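Local structure of receptor-type adenylate cyclase GRESAG 4.1 (Trypanosoma brucei, 1FX2) at residues Val13-Thr18 against Ser63-Ser68; Tyr55-Val60 against Tyr154-Arg159; Ala94-Tyr99 against Leu128-Arg133; Glu101-Arg106 against Pro116-Asp121; Asp195-Gly200 against Gln215-Pro220. The protein catalyses the magnesium-dependent conversion of ATP to cyclic AMP and diphosphate through this catalytic domain, and could act as a receptor for an unknown ligand. All blocks are in the same frame, centred on the assembly; numbering follows the deposited sequence. Where two conformers were deposited one is given.

Interaction 1. Residues Val13-Thr18 against Ser63-Ser68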
# COMPACT_ATOMS: atom_id res chain seq x y z
N VAL A 13 15.69 11.04 0.81
CA VAL A 13 16.30 10.51 2.03
C VAL A 13 15.36 9.41 2.54
O VAL A 13 14.18 9.56 2.54
CB VAL A 13 16.41 11.58 3.11
CG1 VAL A 13 17.09 10.98 4.32
CG2 VAL A 13 17.29 12.81 2.59
N THR A 14 15.97 8.31 2.97
CA THR A 14 15.16 7.24 3.61
C THR A 14 15.34 7.41 5.11
O THR A 14 16.50 7.52 5.58
CB THR A 14 15.54 5.88 3.18
OG1 THR A 14 15.27 5.78 1.77
CG2 THR A 14 14.68 4.83 3.84
N LEU A 15 14.23 7.63 5.84
CA LEU A 15 14.29 7.77 7.31
C LEU A 15 13.67 6.57 7.98
O LEU A 15 12.67 6.04 7.53
CB LEU A 15 13.56 9.00 7.80
CG LEU A 15 14.16 10.30 7.22
CD1 LEU A 15 13.25 11.50 7.54
CD2 LEU A 15 15.60 10.49 7.78
N ILE A 16 14.34 6.16 9.06
CA ILE A 16 13.86 5.02 9.88
C ILE A 16 13.70 5.56 11.29
O ILE A 16 14.57 6.24 11.84
CB ILE A 16 14.94 3.99 10.02
CG1 ILE A 16 15.48 3.51 8.64
CG2 ILE A 16 14.38 2.77 10.74
CD1 ILE A 16 16.74 2.63 8.82
N PHE A 17 12.52 5.35 11.88
CA PHE A 17 12.27 5.66 13.29
C PHE A 17 12.00 4.37 13.99
O PHE A 17 11.39 3.45 13.45
CB PHE A 17 11.02 6.60 13.47
CG PHE A 17 11.31 8.01 13.13
CD1 PHE A 17 11.31 8.44 11.82
CD2 PHE A 17 11.64 8.90 14.13
CE1 PHE A 17 11.62 9.78 11.47
CE2 PHE A 17 11.95 10.26 13.78
CZ PHE A 17 11.93 10.68 12.42
N THR A 18 12.51 4.27 15.23
CA THR A 18 12.32 3.06 16.04
C THR A 18 11.92 3.47 17.44
O THR A 18 12.31 4.54 17.97
CB THR A 18 13.58 2.18 16.14
OG1 THR A 18 14.53 2.80 17.03
CG2 THR A 18 14.25 1.92 14.75
N SER A 63 14.15 6.03 21.52
CA SER A 63 13.70 6.29 20.15
C SER A 63 14.89 6.66 19.27
O SER A 63 15.55 7.69 19.53
CB SER A 63 12.73 7.43 20.14
OG SER A 63 11.65 7.37 21.14
N PHE A 64 15.10 5.93 18.19
CA PHE A 64 16.17 6.28 17.20
C PHE A 64 15.53 6.96 15.98
O PHE A 64 14.40 6.61 15.56
CB PHE A 64 16.94 5.04 16.67
CG PHE A 64 18.10 4.64 17.50
CD1 PHE A 64 17.90 3.90 18.64
CD2 PHE A 64 19.39 4.99 17.15
CE1 PHE A 64 18.99 3.53 19.40
CE2 PHE A 64 20.46 4.63 17.87
CZ PHE A 64 20.30 3.86 19.04
N MET A 65 16.29 7.92 15.44
CA MET A 65 15.96 8.53 14.10
C MET A 65 17.23 8.27 13.31
O MET A 65 18.32 8.77 13.64
CB MET A 65 15.61 10.02 14.21
CG MET A 65 15.33 10.58 12.79
SD MET A 65 15.11 12.38 13.04
CE MET A 65 14.97 12.97 11.32
N ILE A 66 17.08 7.54 12.21
CA ILE A 66 18.26 7.10 11.38
C ILE A 66 18.00 7.51 9.91
O ILE A 66 16.86 7.40 9.44
CB ILE A 66 18.39 5.55 11.44
CG1 ILE A 66 18.69 5.10 12.89
CG2 ILE A 66 19.57 5.07 10.51
CD1 ILE A 66 18.42 3.64 13.13
N ALA A 67 19.04 8.05 9.24
CA ALA A 67 18.87 8.44 7.82
C ALA A 67 19.76 7.56 6.95
O ALA A 67 20.80 7.09 7.37
CB ALA A 67 19.26 9.94 7.62
N SER A 68 19.34 7.33 5.73
CA SER A 68 20.15 6.49 4.82
C SER A 68 20.09 7.08 3.39
O SER A 68 19.04 7.52 2.95
CB SER A 68 19.53 5.10 4.72
OG SER A 68 20.29 4.30 3.83
O HOH W 1 17.14 6.95 0.30
O HOH W 2 11.78 7.12 16.98

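Interaction 2. Residues Tyr55-Val60 against Tyr154-Arg159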
# COMPACT_ATOMS: atom_id res chain seq x y z
N TYR A 55 23.15 6.69 8.98
CA TYR A 55 23.59 7.80 9.80
C TYR A 55 22.62 7.99 10.94
O TYR A 55 21.42 8.15 10.75
CB TYR A 55 23.56 9.07 8.90
CG TYR A 55 23.96 10.35 9.60
CD1 TYR A 55 25.27 10.57 9.95
CD2 TYR A 55 23.01 11.33 9.87
CE1 TYR A 55 25.66 11.77 10.55
CE2 TYR A 55 23.37 12.54 10.50
CZ TYR A 55 24.71 12.73 10.82
OH TYR A 55 25.06 13.92 11.43
N GLU A 56 23.16 8.00 12.16
CA GLU A 56 22.31 8.25 13.30
C GLU A 56 22.03 9.73 13.36
O GLU A 56 22.98 10.53 13.64
CB GLU A 56 23.01 7.77 14.60
CG GLU A 56 22.15 7.94 15.88
CD GLU A 56 22.87 7.38 17.10
OE1 GLU A 56 23.66 6.45 16.96
OE2 GLU A 56 22.60 7.99 18.16
N VAL A 57 20.76 10.16 13.24
CA VAL A 57 20.44 11.59 13.30
C VAL A 57 20.39 11.97 14.76
O VAL A 57 21.01 12.99 15.18
CB VAL A 57 19.10 11.87 12.61
CG1 VAL A 57 18.76 13.37 12.70
CG2 VAL A 57 19.16 11.31 11.17
N LYS A 58 19.53 11.26 15.54
CA LYS A 58 19.45 11.52 16.97
C LYS A 58 18.75 10.40 17.69
O LYS A 58 18.11 9.56 17.07
CB LYS A 58 18.69 12.78 17.22
CG LYS A 58 17.30 12.90 16.67
CD LYS A 58 17.19 14.19 15.90
CE LYS A 58 15.93 14.97 16.22
NZ LYS A 58 16.10 16.39 15.77
N THR A 59 18.95 10.35 18.99
CA THR A 59 18.24 9.40 19.79
C THR A 59 17.67 10.17 20.91
O THR A 59 18.38 11.00 21.50
CB THR A 59 19.07 8.26 20.32
OG1 THR A 59 19.71 7.57 19.25
CG2 THR A 59 18.21 7.31 20.96
N VAL A 60 16.43 9.86 21.31
CA VAL A 60 15.75 10.49 22.45
C VAL A 60 15.23 9.29 23.25
O VAL A 60 14.31 8.62 22.76
CB VAL A 60 14.56 11.32 21.93
CG1 VAL A 60 13.79 11.95 23.05
CG2 VAL A 60 15.09 12.47 21.00
N TYR A 154 23.96 16.46 10.94
CA TYR A 154 22.88 16.82 10.06
C TYR A 154 21.51 16.40 10.57
O TYR A 154 21.40 15.44 11.29
CB TYR A 154 23.04 16.18 8.67
CG TYR A 154 24.15 16.78 7.88
CD1 TYR A 154 25.47 16.40 8.13
CD2 TYR A 154 23.87 17.71 6.89
CE1 TYR A 154 26.52 16.97 7.40
CE2 TYR A 154 24.92 18.28 6.15
CZ TYR A 154 26.22 17.88 6.44
OH TYR A 154 27.27 18.41 5.71
N ASP A 155 20.51 17.18 10.25
CA ASP A 155 19.13 16.91 10.62
C ASP A 155 18.20 17.09 9.44
O ASP A 155 18.56 17.71 8.41
CB ASP A 155 18.68 17.80 11.78
CG ASP A 155 17.64 17.09 12.72
OD1 ASP A 155 16.86 16.13 12.34
OD2 ASP A 155 17.61 17.53 13.89
N TYR A 156 16.99 16.58 9.60
CA TYR A 156 16.03 16.52 8.52
C TYR A 156 14.70 16.98 8.95
O TYR A 156 14.22 16.48 9.96
CB TYR A 156 15.99 15.07 7.96
CG TYR A 156 17.38 14.56 7.60
CD1 TYR A 156 18.30 14.06 8.56
CD2 TYR A 156 17.87 14.72 6.31
CE1 TYR A 156 19.60 13.77 8.27
CE2 TYR A 156 19.15 14.41 5.98
CZ TYR A 156 20.08 13.94 6.96
OH TYR A 156 21.37 13.71 6.69
N TYR A 157 14.09 17.84 8.14
CA TYR A 157 12.82 18.47 8.46
C TYR A 157 11.75 18.38 7.42
O TYR A 157 12.01 18.22 6.24
CB TYR A 157 13.08 19.99 8.72
CG TYR A 157 14.07 20.21 9.83
CD1 TYR A 157 15.41 20.47 9.57
CD2 TYR A 157 13.65 20.15 11.16
CE1 TYR A 157 16.32 20.67 10.63
CE2 TYR A 157 14.54 20.36 12.22
CZ TYR A 157 15.86 20.63 11.95
OH TYR A 157 16.70 20.92 13.00
N GLY A 158 10.52 18.61 7.87
CA GLY A 158 9.47 18.62 6.91
C GLY A 158 8.53 17.44 6.89
O GLY A 158 8.44 16.67 7.83
N ARG A 159 7.82 17.35 5.79
CA ARG A 159 6.86 16.32 5.60
C ARG A 159 7.45 14.92 5.63
O ARG A 159 6.79 14.01 6.11
CB ARG A 159 6.11 16.49 4.27
CG ARG A 159 5.15 17.73 4.31
CD ARG A 159 4.33 17.96 3.00
NE ARG A 159 3.29 16.93 2.79
CZ ARG A 159 2.12 17.12 2.15
NH1 ARG A 159 1.82 18.31 1.63
NH2 ARG A 159 1.26 16.11 2.01
O HOH W 3 22.38 14.87 13.81
O HOH W 4 14.18 16.40 13.03

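Interaction 3. Residues Ala94-Tyr99 against Leu128-Arg133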
# COMPACT_ATOMS: atom_id res chain seq x y z
N ALA A 94 11.60 -11.96 31.88
CA ALA A 94 10.62 -11.03 32.47
C ALA A 94 9.96 -10.06 31.47
O ALA A 94 8.82 -9.67 31.63
CB ALA A 94 11.25 -10.21 33.56
N LEU A 95 10.72 -9.64 30.51
CA LEU A 95 10.18 -8.73 29.51
C LEU A 95 9.15 -9.44 28.60
O LEU A 95 8.04 -8.89 28.36
CB LEU A 95 11.46 -8.29 28.79
CG LEU A 95 12.16 -7.16 29.54
CD1 LEU A 95 13.65 -7.21 29.35
CD2 LEU A 95 11.63 -5.82 29.18
N ASP A 96 9.42 -10.70 28.23
CA ASP A 96 8.46 -11.50 27.45
C ASP A 96 7.21 -11.78 28.28
O ASP A 96 6.09 -11.68 27.79
CB ASP A 96 9.13 -12.78 27.00
CG ASP A 96 10.14 -12.52 25.91
OD1 ASP A 96 11.34 -12.33 26.19
OD2 ASP A 96 9.68 -12.38 24.74
N ASP A 97 7.41 -12.09 29.57
CA ASP A 97 6.21 -12.28 30.42
C ASP A 97 5.38 -11.04 30.49
O ASP A 97 4.15 -11.12 30.40
CB ASP A 97 6.68 -12.65 31.87
CG ASP A 97 7.24 -14.05 31.97
OD1 ASP A 97 7.15 -14.85 31.04
OD2 ASP A 97 7.87 -14.34 33.01
N SER A 98 6.01 -9.85 30.61
CA SER A 98 5.23 -8.60 30.63
C SER A 98 4.46 -8.38 29.31
O SER A 98 3.26 -8.09 29.37
CB SER A 98 6.11 -7.37 30.82
OG SER A 98 6.56 -7.39 32.22
N TYR A 99 5.09 -8.57 28.16
CA TYR A 99 4.34 -8.35 26.93
C TYR A 99 3.18 -9.29 26.82
O TYR A 99 2.14 -8.85 26.30
CB TYR A 99 5.27 -8.55 25.73
CG TYR A 99 6.17 -7.32 25.43
CD1 TYR A 99 7.58 -7.49 25.35
CD2 TYR A 99 5.62 -6.03 25.14
CE1 TYR A 99 8.40 -6.43 25.01
CE2 TYR A 99 6.45 -4.97 24.79
CZ TYR A 99 7.83 -5.22 24.72
OH TYR A 99 8.69 -4.18 24.34
N LEU A 128 9.87 -17.12 17.58
CA LEU A 128 9.30 -15.92 16.96
C LEU A 128 9.49 -14.65 17.78
O LEU A 128 9.46 -13.57 17.15
CB LEU A 128 7.75 -16.09 16.79
CG LEU A 128 7.43 -17.26 15.86
CD1 LEU A 128 5.90 -17.50 15.88
CD2 LEU A 128 7.85 -16.93 14.43
N TRP A 129 9.66 -14.76 19.10
CA TRP A 129 9.63 -13.58 19.97
C TRP A 129 10.58 -13.79 21.10
O TRP A 129 10.73 -14.90 21.65
CB TRP A 129 8.19 -13.39 20.57
CG TRP A 129 7.12 -13.05 19.53
CD1 TRP A 129 6.23 -13.92 18.96
CD2 TRP A 129 6.88 -11.76 18.96
NE1 TRP A 129 5.50 -13.23 18.00
CE2 TRP A 129 5.86 -11.89 18.02
CE3 TRP A 129 7.43 -10.50 19.20
CZ2 TRP A 129 5.30 -10.77 17.34
CZ3 TRP A 129 6.90 -9.40 18.50
CH2 TRP A 129 5.84 -9.54 17.62
N ASN A 130 11.25 -12.69 21.46
CA ASN A 130 12.23 -12.73 22.56
C ASN A 130 12.71 -11.31 22.86
O ASN A 130 13.29 -10.64 21.99
CB ASN A 130 13.50 -13.53 22.09
CG ASN A 130 14.61 -13.61 23.15
OD1 ASN A 130 14.38 -13.70 24.35
ND2 ASN A 130 15.88 -13.55 22.66
N GLY A 131 12.53 -10.89 24.11
CA GLY A 131 13.06 -9.63 24.56
C GLY A 131 12.32 -8.39 24.15
O GLY A 131 11.10 -8.42 23.96
N LEU A 132 13.03 -7.25 24.12
CA LEU A 132 12.36 -5.96 23.79
C LEU A 132 11.73 -6.03 22.40
O LEU A 132 12.37 -6.51 21.45
CB LEU A 132 13.47 -4.86 23.80
CG LEU A 132 14.10 -4.62 25.14
CD1 LEU A 132 15.22 -3.58 24.89
CD2 LEU A 132 13.11 -4.11 26.23
N ARG A 133 10.52 -5.53 22.26
CA ARG A 133 9.84 -5.55 20.95
C ARG A 133 9.88 -4.12 20.37
O ARG A 133 9.33 -3.17 20.99
CB ARG A 133 8.37 -6.02 21.15
CG ARG A 133 8.24 -7.46 21.60
CD ARG A 133 6.78 -7.80 21.83
NE ARG A 133 6.70 -9.21 22.32
CZ ARG A 133 5.52 -9.83 22.42
NH1 ARG A 133 4.40 -9.21 22.09
NH2 ARG A 133 5.49 -11.06 22.95
O HOH W 5 9.27 -10.30 23.03
O HOH W 6 12.36 -15.07 26.08

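Interaction 4. Residues Glu101-Arg106 against Pro116-Asp121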
# COMPACT_ATOMS: atom_id res chain seq x y z
N GLU A 101 1.46 -10.71 29.27
CA GLU A 101 0.39 -10.29 30.19
C GLU A 101 -0.35 -9.10 29.63
O GLU A 101 -1.59 -8.98 29.76
CB GLU A 101 1.00 -9.99 31.56
CG GLU A 101 1.45 -11.17 32.33
CD GLU A 101 2.48 -10.85 33.45
OE1 GLU A 101 2.69 -9.64 33.75
OE2 GLU A 101 3.09 -11.81 34.04
N PHE A 102 0.38 -8.14 29.06
CA PHE A 102 -0.29 -6.98 28.48
C PHE A 102 -1.28 -7.44 27.41
O PHE A 102 -2.40 -6.90 27.31
CB PHE A 102 0.66 -5.95 27.81
CG PHE A 102 1.75 -5.40 28.69
CD1 PHE A 102 2.99 -5.07 28.14
CD2 PHE A 102 1.53 -5.16 30.04
CE1 PHE A 102 4.00 -4.51 28.90
CE2 PHE A 102 2.56 -4.58 30.87
CZ PHE A 102 3.78 -4.27 30.26
N GLU A 103 -0.90 -8.40 26.56
CA GLU A 103 -1.86 -8.82 25.53
C GLU A 103 -3.12 -9.44 26.12
O GLU A 103 -4.24 -9.19 25.66
CB GLU A 103 -1.19 -9.88 24.62
CG GLU A 103 -0.01 -9.41 23.81
CD GLU A 103 0.53 -10.53 22.95
OE1 GLU A 103 -0.13 -11.60 22.85
OE2 GLU A 103 1.64 -10.32 22.45
N GLU A 104 -2.92 -10.26 27.13
CA GLU A 104 -4.08 -10.94 27.77
C GLU A 104 -5.01 -9.88 28.37
O GLU A 104 -6.25 -9.90 28.14
CB GLU A 104 -3.58 -11.83 28.87
CG GLU A 104 -2.90 -13.05 28.33
CD GLU A 104 -2.27 -13.95 29.40
OE1 GLU A 104 -3.03 -14.56 30.16
OE2 GLU A 104 -1.00 -14.05 29.47
N GLN A 105 -4.44 -8.86 29.04
CA GLN A 105 -5.36 -7.84 29.56
C GLN A 105 -6.02 -7.00 28.46
O GLN A 105 -7.20 -6.55 28.59
CB GLN A 105 -4.57 -6.91 30.52
CG GLN A 105 -4.05 -7.71 31.64
CD GLN A 105 -3.49 -6.91 32.81
OE1 GLN A 105 -3.85 -5.74 32.99
NE2 GLN A 105 -2.72 -7.56 33.67
N ARG A 106 -5.29 -6.69 27.40
CA ARG A 106 -5.81 -5.90 26.36
C ARG A 106 -7.01 -6.59 25.69
O ARG A 106 -7.91 -5.89 25.21
CB ARG A 106 -4.62 -5.58 25.37
CG ARG A 106 -4.89 -4.60 24.32
CD ARG A 106 -3.63 -4.43 23.44
NE ARG A 106 -2.52 -3.79 24.17
CZ ARG A 106 -1.29 -4.29 24.35
NH1 ARG A 106 -0.87 -5.47 23.85
NH2 ARG A 106 -0.42 -3.64 25.12
N PRO A 116 -1.85 -11.99 20.10
CA PRO A 116 -1.12 -12.68 19.04
C PRO A 116 -0.10 -13.67 19.62
O PRO A 116 0.20 -14.68 18.97
CB PRO A 116 -0.31 -11.52 18.35
CG PRO A 116 -1.19 -10.31 18.63
CD PRO A 116 -1.69 -10.52 20.07
N THR A 117 0.49 -13.42 20.79
CA THR A 117 1.56 -14.26 21.27
C THR A 117 1.40 -14.89 22.64
O THR A 117 2.06 -15.90 22.95
CB THR A 117 2.95 -13.49 21.35
OG1 THR A 117 2.99 -12.66 22.53
CG2 THR A 117 3.14 -12.61 20.10
N ALA A 118 0.45 -14.35 23.43
CA ALA A 118 0.41 -14.80 24.81
C ALA A 118 0.09 -16.22 25.01
O ALA A 118 0.50 -16.77 26.08
CB ALA A 118 -0.65 -13.94 25.58
N HIS A 119 -0.58 -16.81 24.04
CA HIS A 119 -0.97 -18.22 24.30
C HIS A 119 -0.18 -19.21 23.44
O HIS A 119 -0.55 -20.38 23.32
CB HIS A 119 -2.49 -18.40 24.11
CG HIS A 119 -3.35 -17.48 24.94
ND1 HIS A 119 -3.13 -17.21 26.26
CD2 HIS A 119 -4.40 -16.74 24.55
CE1 HIS A 119 -4.03 -16.32 26.67
NE2 HIS A 119 -4.81 -16.03 25.65
N MET A 120 0.89 -18.74 22.81
CA MET A 120 1.73 -19.65 22.06
C MET A 120 2.52 -20.62 22.96
O MET A 120 3.17 -20.18 23.92
CB MET A 120 2.81 -18.80 21.27
CG MET A 120 2.31 -18.14 20.02
SD MET A 120 3.51 -17.06 19.34
CE MET A 120 2.83 -16.72 17.82
N ASP A 121 2.52 -21.91 22.58
CA ASP A 121 3.39 -22.88 23.26
C ASP A 121 4.81 -22.31 23.28
O ASP A 121 5.23 -21.67 22.32
CB ASP A 121 3.35 -24.18 22.45
CG ASP A 121 4.15 -25.22 23.09
OD1 ASP A 121 3.63 -26.05 23.89
OD2 ASP A 121 5.36 -25.33 22.76

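Interaction 5. Residues Asp195-Gly200 against Gln215-Pro220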
# COMPACT_ATOMS: atom_id res chain seq x y z
N ASP A 195 10.18 -9.57 1.41
CA ASP A 195 8.90 -10.14 1.56
C ASP A 195 8.00 -9.10 2.27
O ASP A 195 8.31 -8.79 3.42
CB ASP A 195 9.13 -11.36 2.50
CG ASP A 195 7.90 -12.21 2.78
OD1 ASP A 195 6.71 -11.80 2.65
OD2 ASP A 195 8.14 -13.33 3.31
N VAL A 196 7.06 -8.52 1.55
CA VAL A 196 6.10 -7.56 2.16
C VAL A 196 4.64 -8.03 2.11
O VAL A 196 4.24 -8.83 1.24
CB VAL A 196 6.19 -6.13 1.56
CG1 VAL A 196 7.62 -5.56 1.71
CG2 VAL A 196 5.70 -6.11 0.10
N THR A 197 3.85 -7.52 3.03
CA THR A 197 2.41 -7.77 3.06
C THR A 197 1.72 -6.42 3.02
O THR A 197 2.04 -5.50 3.82
CB THR A 197 2.02 -8.45 4.31
OG1 THR A 197 2.65 -9.75 4.32
CG2 THR A 197 0.45 -8.60 4.38
N ALA A 198 0.87 -6.18 2.00
CA ALA A 198 0.13 -4.93 1.95
C ALA A 198 -0.86 -4.81 3.07
O ALA A 198 -1.63 -5.73 3.33
CB ALA A 198 -0.67 -4.82 0.59
N LEU A 199 -0.91 -3.63 3.69
CA LEU A 199 -1.85 -3.41 4.73
C LEU A 199 -2.90 -2.36 4.27
O LEU A 199 -3.70 -1.95 5.09
CB LEU A 199 -1.12 -2.98 6.05
CG LEU A 199 -0.11 -4.00 6.66
CD1 LEU A 199 0.48 -3.49 7.98
CD2 LEU A 199 -0.67 -5.36 6.94
N GLY A 200 -2.93 -1.98 3.00
CA GLY A 200 -3.95 -1.02 2.50
C GLY A 200 -3.56 0.46 2.60
O GLY A 200 -2.44 0.83 2.24
N GLN A 215 3.88 -4.02 5.30
CA GLN A 215 4.57 -4.68 6.41
C GLN A 215 5.74 -5.41 5.82
O GLN A 215 5.58 -6.28 4.95
CB GLN A 215 3.56 -5.62 7.06
CG GLN A 215 4.21 -6.60 8.07
CD GLN A 215 3.18 -7.51 8.65
OE1 GLN A 215 3.13 -8.75 8.33
NE2 GLN A 215 2.25 -6.94 9.33
N LEU A 216 6.93 -5.12 6.35
CA LEU A 216 8.13 -5.89 5.93
C LEU A 216 8.20 -7.12 6.75
O LEU A 216 8.38 -7.03 8.00
CB LEU A 216 9.41 -4.99 6.13
CG LEU A 216 10.73 -5.72 5.86
CD1 LEU A 216 10.87 -5.83 4.32
CD2 LEU A 216 11.84 -4.80 6.31
N ASN A 217 8.22 -8.29 6.13
CA ASN A 217 8.21 -9.51 6.91
C ASN A 217 9.69 -9.81 7.16
O ASN A 217 10.47 -9.95 6.22
CB ASN A 217 7.48 -10.59 6.11
CG ASN A 217 5.99 -10.26 5.94
OD1 ASN A 217 5.40 -10.24 4.79
ND2 ASN A 217 5.38 -9.91 7.01
N THR A 218 10.07 -9.91 8.42
CA THR A 218 11.48 -10.05 8.88
C THR A 218 11.60 -11.45 9.49
O THR A 218 12.12 -12.39 8.86
CB THR A 218 11.90 -8.89 9.89
OG1 THR A 218 11.11 -8.91 11.09
CG2 THR A 218 11.65 -7.52 9.24
N VAL A 219 11.20 -11.57 10.75
CA VAL A 219 11.14 -12.89 11.43
C VAL A 219 10.01 -13.65 10.75
O VAL A 219 8.80 -13.33 10.75
CB VAL A 219 10.88 -12.67 12.84
CG1 VAL A 219 10.67 -14.02 13.54
CG2 VAL A 219 12.04 -11.96 13.41
N PRO A 220 10.36 -14.77 10.15
CA PRO A 220 9.30 -15.52 9.46
C PRO A 220 8.12 -16.05 10.37
O PRO A 220 8.38 -16.50 11.46
CB PRO A 220 10.10 -16.69 8.80
CG PRO A 220 11.57 -16.24 8.89
CD PRO A 220 11.68 -15.44 10.12
O HOH W 7 11.80 -9.52 3.96

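Interaction 1. Residues Val13-Thr18 against Ser63-Ser68
Met65 lies alongside Phe17, the two side chains pointing the same way from neighbouring antiparallel strands. With CG anti to the backbone N (chi1 178°) and the chain extended beyond it, Met65 runs past the far end of the ring: Met65 CB is 3.7 Å from Phe17 CE2, Met65 CG comes within 3.4 Å of Phe17 CZ, and Met65 SD sits 4.6 Å from the ring centroid in an oblique Met-aromatic contact. The terminal CE reaches Phe17 CZ and, more loosely, Leu15 CD2, which itself packs 3.7 Å from Ala67 CB. Helix 159-169 packs on Leu15 and Phe17. On the other face Ile16 and Ile66 cross obliquely; Ile16 packs on Ala74 of helix 71-87 and Ile66 on Cys54. Three hydrogen-bonded pairs, Thr14 with Ser68, Ile16 with Ile66 and Thr18 with Phe64, join the strands; Ile16 N to Ile66 O is 2.8 Å. Ser63 OG bonds Asp19, a predicted magnesium ligand. The chemistry is that of a buried apolar strand pair held by backbone hydrogen bonds, whose Ser63 end adjoins the predicted magnesium site.

Interaction 2. Residues Tyr55-Val60 against Tyr154-Arg159
Lys58 NZ meets Asp155 OD2 at 2.7 Å, a salt bridge made on the syn lone pair of OD2, with the two side chains crossing at about a right angle. A second direct bond runs from Tyr154 N to Tyr55 OH, 2.8 Å and nearly straight at 166°. Between them Val57 splits its two methyls: Val57 CG1 lies 3.4 Å from Asp155 OD1, and Val57 CG2 lies 3.8 Å from Tyr156 CE1. The strands are steeply inclined, at 75°, and share no backbone pairing; one is the edge of the main cyclase sheet, the other belongs to the small antiparallel pair with strand 144-147. A classic beta bulge, Val57 and Lys58 both facing Met65, interrupts the edge strand. Lys58 leaves with CG between the backbone N and the carbonyl carbon (chi1 56°), then bends twice to bring NZ to the acid. Asp155 OD1 accepts Tyr156 N at 2.8 Å, which positions the carboxylate, and also a bond from a water that donates to Tyr156 O. Another water lies within bonding reach of Val57 O and Tyr154 O. Farther out, Tyr55 OH also bonds Asn2 and Tyr156 OH the carbonyl of Pro6, while Ala5 packs on all three tyrosines.

Interaction 3. Residues Ala94-Tyr99 against Leu128-Arg133
Gly131 and Asp96 bring the loop 128-133 to within 5.7 Å of the helix 94-99, CA to CA, and the positive phi of Gly131 (77°) turns the chain there. Gly131 N donates a hydrogen bond to Asp96 OD1 at 2.8 Å, on the syn side and slightly out of the carboxylate plane. Asp96 OD2 bonds Tyr125 OH and accepts from a water that also donates to Gly131 O and accepts from Arg133 NE. The extended Arg133 chain slides over the Tyr99 ring in the opposite direction: Arg133 CD stands 3.6 Å from the ring centroid, almost on its normal, a CH-pi contact. The guanidinium and ring planes are 12° apart, and the guanidinium is sandwiched, with Tyr99 CB over one face and Trp129 CE3, 3.4 Å above the plane, over the other; its NH2 bonds Tyr125 OH. At the far end of the ring Tyr99 OH accepts Arg133 N at 3.1 Å and bonds Glu21 O as well. Leu132 CD2 meets Leu95 CD2 at 3.7 Å, beside Leu26 and Met34. In this class III cyclase domain the loop leads into strand 134-141 and lines the pocket where a dithiothreitol, probably from crystallisation, bonds the carbonyls of Asn130 and Leu132.

Interaction 4. Residues Glu101-Arg106 against Pro116-Asp121
Glu103 and Thr117 cross at about a right angle, the carboxylate reaching the first residues of a turn. Glu103 leaves its helix with CG anti to the carbonyl carbon (chi1 -64°) and then runs extended, which carries both oxygens to the loop. Glu103 OE1 accepts two backbone N-H groups: Thr117 N at 2.8 Å, on the syn side, and Ala118 N at 2.9 Å, from above the carboxylate plane and less straight, 134° at the hydrogen. Glu103 OE2 receives the hydroxyl of Thr117, whose OG1 lies 2.7 Å away, on the syn side but well out of the carboxylate plane. Three bonds thus fix the rotation of the carboxylate, and Pro116 CD rests 3.4 Å from Glu103 OE1. The next helix residue, Glu104, runs alongside Ala118 and reaches His119. Glu104 CG touches Ala118 CB at 3.7 Å and His119 CE1 at 3.8 Å, with the carboxylate and imidazole planes 65° apart. Thr117 OG1 and Glu103 OE2 are each also held by Arg133, through a hydrogen bond and a salt bridge respectively, and this positive partner would be expected to favour the ionised acid. The loop closes as a type I beta turn from Thr117 to Met120, and Asp121 then caps helix 122-128: a helix-borne acid gripping the first amides of a turn that leads into the next helix.

Interaction 5. Residues Asp195-Gly200 against Gln215-Pro220
Asn217 and Thr197 meet at the open end of the beta hairpin formed by strands 196-202 and 211-216, at the margin of the cyclase sheet. Backbone bonds come first: Thr197 and Gln215 form a hydrogen-bonded antiparallel pair, with Gln215 N to Thr197 O at 2.8 Å, and Asn217 N extends the pairing to Asp195 O. Val196 and Leu216 make the non-hydrogen-bonded pair between. Apolar contacts flank them: Val196 CG1 is 4.2 Å from Leu216 CD1, and Leu199 CD1 rests 3.9 Å from Gln215 CB. Leu216 also packs on Val75 of helix 71-87, while Ala198 touches Glu80 of the second subunit. One water accepts from Asp195 N and donates to Asn217 O. The side-chain bonds depend on Asn217, whose CG is anti to its carbonyl carbon (chi1 -66°), bringing the amide over to Thr197. Thr197 OG1 donates to Asn217 OD1 at 2.8 Å on an in-plane lone pair; on the other branch, Asn217 ND2 donates to Gln215 OE1 at 2.9 Å, with Gln215 OE1 only 7° out of the Asn217 amide plane.

Overall arrangement
From the N terminus, the strand 13-18 pairs with 63-68 in interaction 1, closing a loop that holds two helices and strand 55-60. That strand opens interaction 2, so the two contacts cross along the chain; they also touch, since 55-60 and 63-68 are sheet neighbours. Interaction 2 closes only at 154-159, and its long loop encloses interaction 3, which in turn encloses interaction 4. Both of these use helix 94-109 and meet through the Arg133 side chain. Interaction 5 comes last, pairing strands at the far side of the same sheet; its Pro220 and Val219 touch Leu128 of interaction 3, linking the end of that hairpin to helix 122-128.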